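Local coordinates for ABC transporter periplasmic-binding protein YTFQ (Escherichia coli, PDB 2VK2) that binds alpha- and beta-galactofuranose in the periplasm as the solute-binding component of an ABC transporter that imports the sugar, at residues 216-228 / 237-249. Sequence-based numbering, arbitrary orientation.
With GZL (beta-D-galactofuranose), chain B.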
# COMPACT_ATOMS: atom_id res chain seq x y z
N LYS A 216 -16.16 7.15 -20.02
CA LYS A 216 -16.62 7.65 -18.73
C LYS A 216 -16.09 6.76 -17.60
O LYS A 216 -16.59 5.65 -17.42
CB LYS A 216 -18.14 7.68 -18.68
CG LYS A 216 -18.78 8.60 -19.71
CD LYS A 216 -18.46 10.06 -19.43
N PRO A 217 -15.09 7.24 -16.84
CA PRO A 217 -14.63 6.44 -15.71
C PRO A 217 -15.73 6.35 -14.67
O PRO A 217 -16.47 7.32 -14.47
CB PRO A 217 -13.43 7.24 -15.18
CG PRO A 217 -13.70 8.63 -15.59
CD PRO A 217 -14.34 8.51 -16.94
N GLY A 218 -15.87 5.19 -14.04
CA GLY A 218 -16.95 4.96 -13.09
C GLY A 218 -18.21 4.38 -13.71
O GLY A 218 -19.09 3.91 -12.99
N LYS A 219 -18.30 4.42 -15.04
CA LYS A 219 -19.46 3.89 -15.76
C LYS A 219 -19.04 2.94 -16.89
O LYS A 219 -19.36 1.75 -16.84
CB LYS A 219 -20.32 5.03 -16.32
CG LYS A 219 -21.60 4.55 -17.00
CD LYS A 219 -22.59 5.68 -17.20
CE LYS A 219 -23.83 5.21 -17.95
NZ LYS A 219 -24.54 4.10 -17.25
N ASP A 220 -18.33 3.46 -17.88
CA ASP A 220 -17.82 2.63 -18.98
C ASP A 220 -16.73 1.69 -18.49
O ASP A 220 -16.67 0.52 -18.89
CB ASP A 220 -17.26 3.49 -20.12
CG ASP A 220 -18.32 4.29 -20.84
OD1 ASP A 220 -19.48 3.82 -20.94
OD2 ASP A 220 -18.00 5.40 -21.31
N ILE A 221 -15.85 2.20 -17.63
CA ILE A 221 -14.83 1.40 -16.98
C ILE A 221 -14.91 1.67 -15.48
O ILE A 221 -14.69 2.80 -15.03
CB ILE A 221 -13.42 1.71 -17.52
CG1 ILE A 221 -13.34 1.36 -19.01
CG2 ILE A 221 -12.36 0.92 -16.75
CD1 ILE A 221 -12.03 1.70 -19.68
N LEU A 222 -15.25 0.64 -14.71
CA LEU A 222 -15.35 0.73 -13.26
C LEU A 222 -13.94 0.81 -12.67
O LEU A 222 -12.98 0.36 -13.30
CB LEU A 222 -16.07 -0.49 -12.69
CG LEU A 222 -17.48 -0.78 -13.21
CD1 LEU A 222 -17.94 -2.15 -12.74
CD2 LEU A 222 -18.46 0.31 -12.77
N THR A 223 -13.82 1.36 -11.47
CA THR A 223 -12.54 1.39 -10.77
C THR A 223 -12.66 0.76 -9.39
O THR A 223 -13.63 1.00 -8.66
CB THR A 223 -11.96 2.82 -10.63
OG1 THR A 223 -12.62 3.52 -9.56
CG2 THR A 223 -12.10 3.59 -11.93
N GLY A 224 -11.67 -0.06 -9.05
CA GLY A 224 -11.53 -0.62 -7.71
C GLY A 224 -10.07 -0.50 -7.32
O GLY A 224 -9.20 -0.88 -8.10
N SER A 225 -9.79 0.06 -6.15
CA SER A 225 -8.42 0.32 -5.74
C SER A 225 -8.30 0.34 -4.23
O SER A 225 -9.28 0.12 -3.52
CB SER A 225 -7.92 1.62 -6.37
OG SER A 225 -8.76 2.71 -6.04
N ILE A 226 -7.09 0.57 -3.73
CA ILE A 226 -6.82 0.46 -2.30
C ILE A 226 -6.00 1.65 -1.82
O ILE A 226 -5.07 2.08 -2.50
CB ILE A 226 -6.06 -0.85 -2.00
CG1 ILE A 226 -6.92 -2.07 -2.36
CG2 ILE A 226 -5.65 -0.92 -0.53
CD1 ILE A 226 -6.14 -3.33 -2.61
N ASP A 227 -6.39 2.18 -0.66
CA ASP A 227 -5.63 3.12 0.20
C ASP A 227 -6.57 4.08 0.91
O ASP A 227 -6.39 4.35 2.09
CB ASP A 227 -4.58 3.96 -0.55
CG ASP A 227 -3.26 3.24 -0.74
OD1 ASP A 227 -3.03 2.17 -0.13
OD2 ASP A 227 -2.45 3.77 -1.51
N GLY A 228 -7.55 4.60 0.18
CA GLY A 228 -8.43 5.63 0.71
C GLY A 228 -7.72 6.97 0.82
O GLY A 228 -7.83 7.65 1.84
N MET A 237 -16.93 11.37 -5.57
CA MET A 237 -17.92 12.45 -5.52
C MET A 237 -18.23 13.03 -6.91
O MET A 237 -19.33 13.51 -7.14
CB MET A 237 -17.45 13.54 -4.56
CG MET A 237 -17.49 13.10 -3.11
SD MET A 237 -16.61 14.21 -2.00
CE MET A 237 -17.71 15.62 -2.00
N ASP A 238 -17.26 12.95 -7.82
CA ASP A 238 -17.46 13.35 -9.22
C ASP A 238 -18.00 12.23 -10.10
O ASP A 238 -18.19 12.41 -11.30
CB ASP A 238 -16.15 13.88 -9.82
CG ASP A 238 -15.77 15.25 -9.31
OD1 ASP A 238 -16.66 15.98 -8.82
OD2 ASP A 238 -14.58 15.62 -9.42
N GLY A 239 -18.26 11.06 -9.51
CA GLY A 239 -18.83 9.92 -10.23
C GLY A 239 -17.83 9.13 -11.06
O GLY A 239 -18.22 8.34 -11.92
N GLU A 240 -16.54 9.32 -10.79
CA GLU A 240 -15.49 8.77 -11.65
C GLU A 240 -14.70 7.60 -11.04
O GLU A 240 -13.84 7.03 -11.72
CB GLU A 240 -14.55 9.89 -12.10
CG GLU A 240 -15.29 10.97 -12.87
CD GLU A 240 -14.40 12.01 -13.52
OE1 GLU A 240 -13.25 12.20 -13.05
OE2 GLU A 240 -14.85 12.64 -14.49
N ALA A 241 -15.00 7.24 -9.80
CA ALA A 241 -14.41 6.08 -9.14
C ALA A 241 -15.49 5.32 -8.36
O ALA A 241 -16.44 5.93 -7.88
CB ALA A 241 -13.28 6.51 -8.21
N ASN A 242 -15.34 4.01 -8.23
CA ASN A 242 -16.41 3.18 -7.65
C ASN A 242 -16.16 2.58 -6.28
O ASN A 242 -17.08 2.52 -5.47
CB ASN A 242 -16.80 2.06 -8.61
CG ASN A 242 -17.25 2.58 -9.94
OD1 ASN A 242 -18.42 2.94 -10.12
ND2 ASN A 242 -16.34 2.65 -10.88
N ALA A 243 -14.95 2.11 -6.02
CA ALA A 243 -14.68 1.36 -4.80
C ALA A 243 -13.24 1.52 -4.35
O ALA A 243 -12.32 1.45 -5.16
CB ALA A 243 -15.00 -0.12 -5.02
N SER A 244 -13.05 1.75 -3.05
CA SER A 244 -11.70 1.80 -2.48
C SER A 244 -11.68 1.25 -1.06
O SER A 244 -12.59 1.49 -0.28
CB SER A 244 -11.16 3.23 -2.48
OG SER A 244 -9.85 3.27 -1.92
N VAL A 245 -10.60 0.53 -0.74
CA VAL A 245 -10.40 -0.00 0.60
C VAL A 245 -9.46 0.92 1.37
O VAL A 245 -8.35 1.21 0.91
CB VAL A 245 -9.81 -1.42 0.55
CG1 VAL A 245 -9.51 -1.93 1.95
CG2 VAL A 245 -10.77 -2.37 -0.16
N GLU A 246 -9.90 1.37 2.54
CA GLU A 246 -9.09 2.25 3.38
C GLU A 246 -7.90 1.51 3.99
O GLU A 246 -8.05 0.40 4.48
CB GLU A 246 -9.94 2.83 4.50
CG GLU A 246 -9.20 3.81 5.39
CD GLU A 246 -9.97 4.14 6.66
OE1 GLU A 246 -10.60 5.21 6.70
OE2 GLU A 246 -9.95 3.32 7.60
N LEU A 247 -6.75 2.17 3.96
CA LEU A 247 -5.54 1.71 4.63
C LEU A 247 -5.06 2.83 5.54
O LEU A 247 -4.78 3.93 5.06
CB LEU A 247 -4.46 1.39 3.60
CG LEU A 247 -3.08 1.01 4.15
CD1 LEU A 247 -3.13 -0.34 4.86
CD2 LEU A 247 -2.07 0.98 3.02
N THR A 248 -4.95 2.57 6.84
CA THR A 248 -4.50 3.62 7.75
C THR A 248 -3.07 4.06 7.41
O THR A 248 -2.21 3.22 7.20
CB THR A 248 -4.56 3.21 9.23
OG1 THR A 248 -4.15 4.31 10.04
CG2 THR A 248 -3.67 2.01 9.52
N PRO A 249 -2.83 5.38 7.30
CA PRO A 249 -1.45 5.84 7.21
C PRO A 249 -0.66 5.66 8.51
O PRO A 249 0.56 5.76 8.49
CB PRO A 249 -1.59 7.33 6.87
CG PRO A 249 -3.00 7.51 6.43
CD PRO A 249 -3.78 6.50 7.19
C6 GZL B . 0.76 -0.34 1.62
C5 GZL B . 1.79 -0.16 0.76
C4 GZL B . 1.66 0.54 -0.58
C3 GZL B . 0.46 1.39 -0.91
C2 GZL B . 0.85 2.53 -1.46
O6 GZL B . 0.93 -0.98 2.78
O5 GZL B . 2.98 -0.70 1.05
O4 GZL B . 2.76 1.44 -0.78
O3 GZL B . -0.79 0.97 -0.74
C1 GZL B . 2.33 2.64 -1.44
O2 GZL B . 0.09 3.52 -1.95
O1 GZL B . 2.88 2.69 -2.75
O HOH W 1 -11.34 3.02 -7.20
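Asp227 and Leu247 meet at the sugar end of this strand pair, their side chains lying side by side, with Leu247 CD2 3.5 Å from Asp227 OD1. The carboxylate takes galactofuranose with both oxygens: OD1 accepts from the sugar's O3 and OD2 from its O2, each at 2.6 Å, while Leu247 CD2 rests 3.4 Å from sugar C6. Two backbone bonds fix this pair. Asp227 N gives its hydrogen to Val245 O at 2.7 Å, nearly along the C=O axis, and Leu247 N donates to Asp227 O from well above the carbonyl plane. Trp16, another sugar-binding residue, donates through NE1 to Leu247 O. Behind the site, strands 222-225 and 243-246 run parallel, the two strands of a right-handed beta-alpha-beta crossover through helix 230-237 in one lobe of the periplasmic binding protein fold; Asp227 thus sits near the C-terminal end of its strand. On one face Ile226 and Val245 lie alongside each other; on the other, Ser225 and Ser244 both hydrogen-bond Asp200 through OG. Further back, Thr223 OG1 sits between its own backbone N and carbonyl carbon (chi1 79°), where it accepts from Asn242 N at 3.1 Å, fairly straight at 154°. The same hydroxyl meets a water that donates to Ser225 OG and Ala243 O, tying both strands together. A valine here would keep the bulk but would probably leave Asn242 N, within this strand pair, with its weak bond to Thr223 O and deprive the water of one partner. At the far end, Pro217 CG packs 3.8 Å from Glu240 CB, and the extended Glu240 chain carries OE1 to a salt bridge with Lys211.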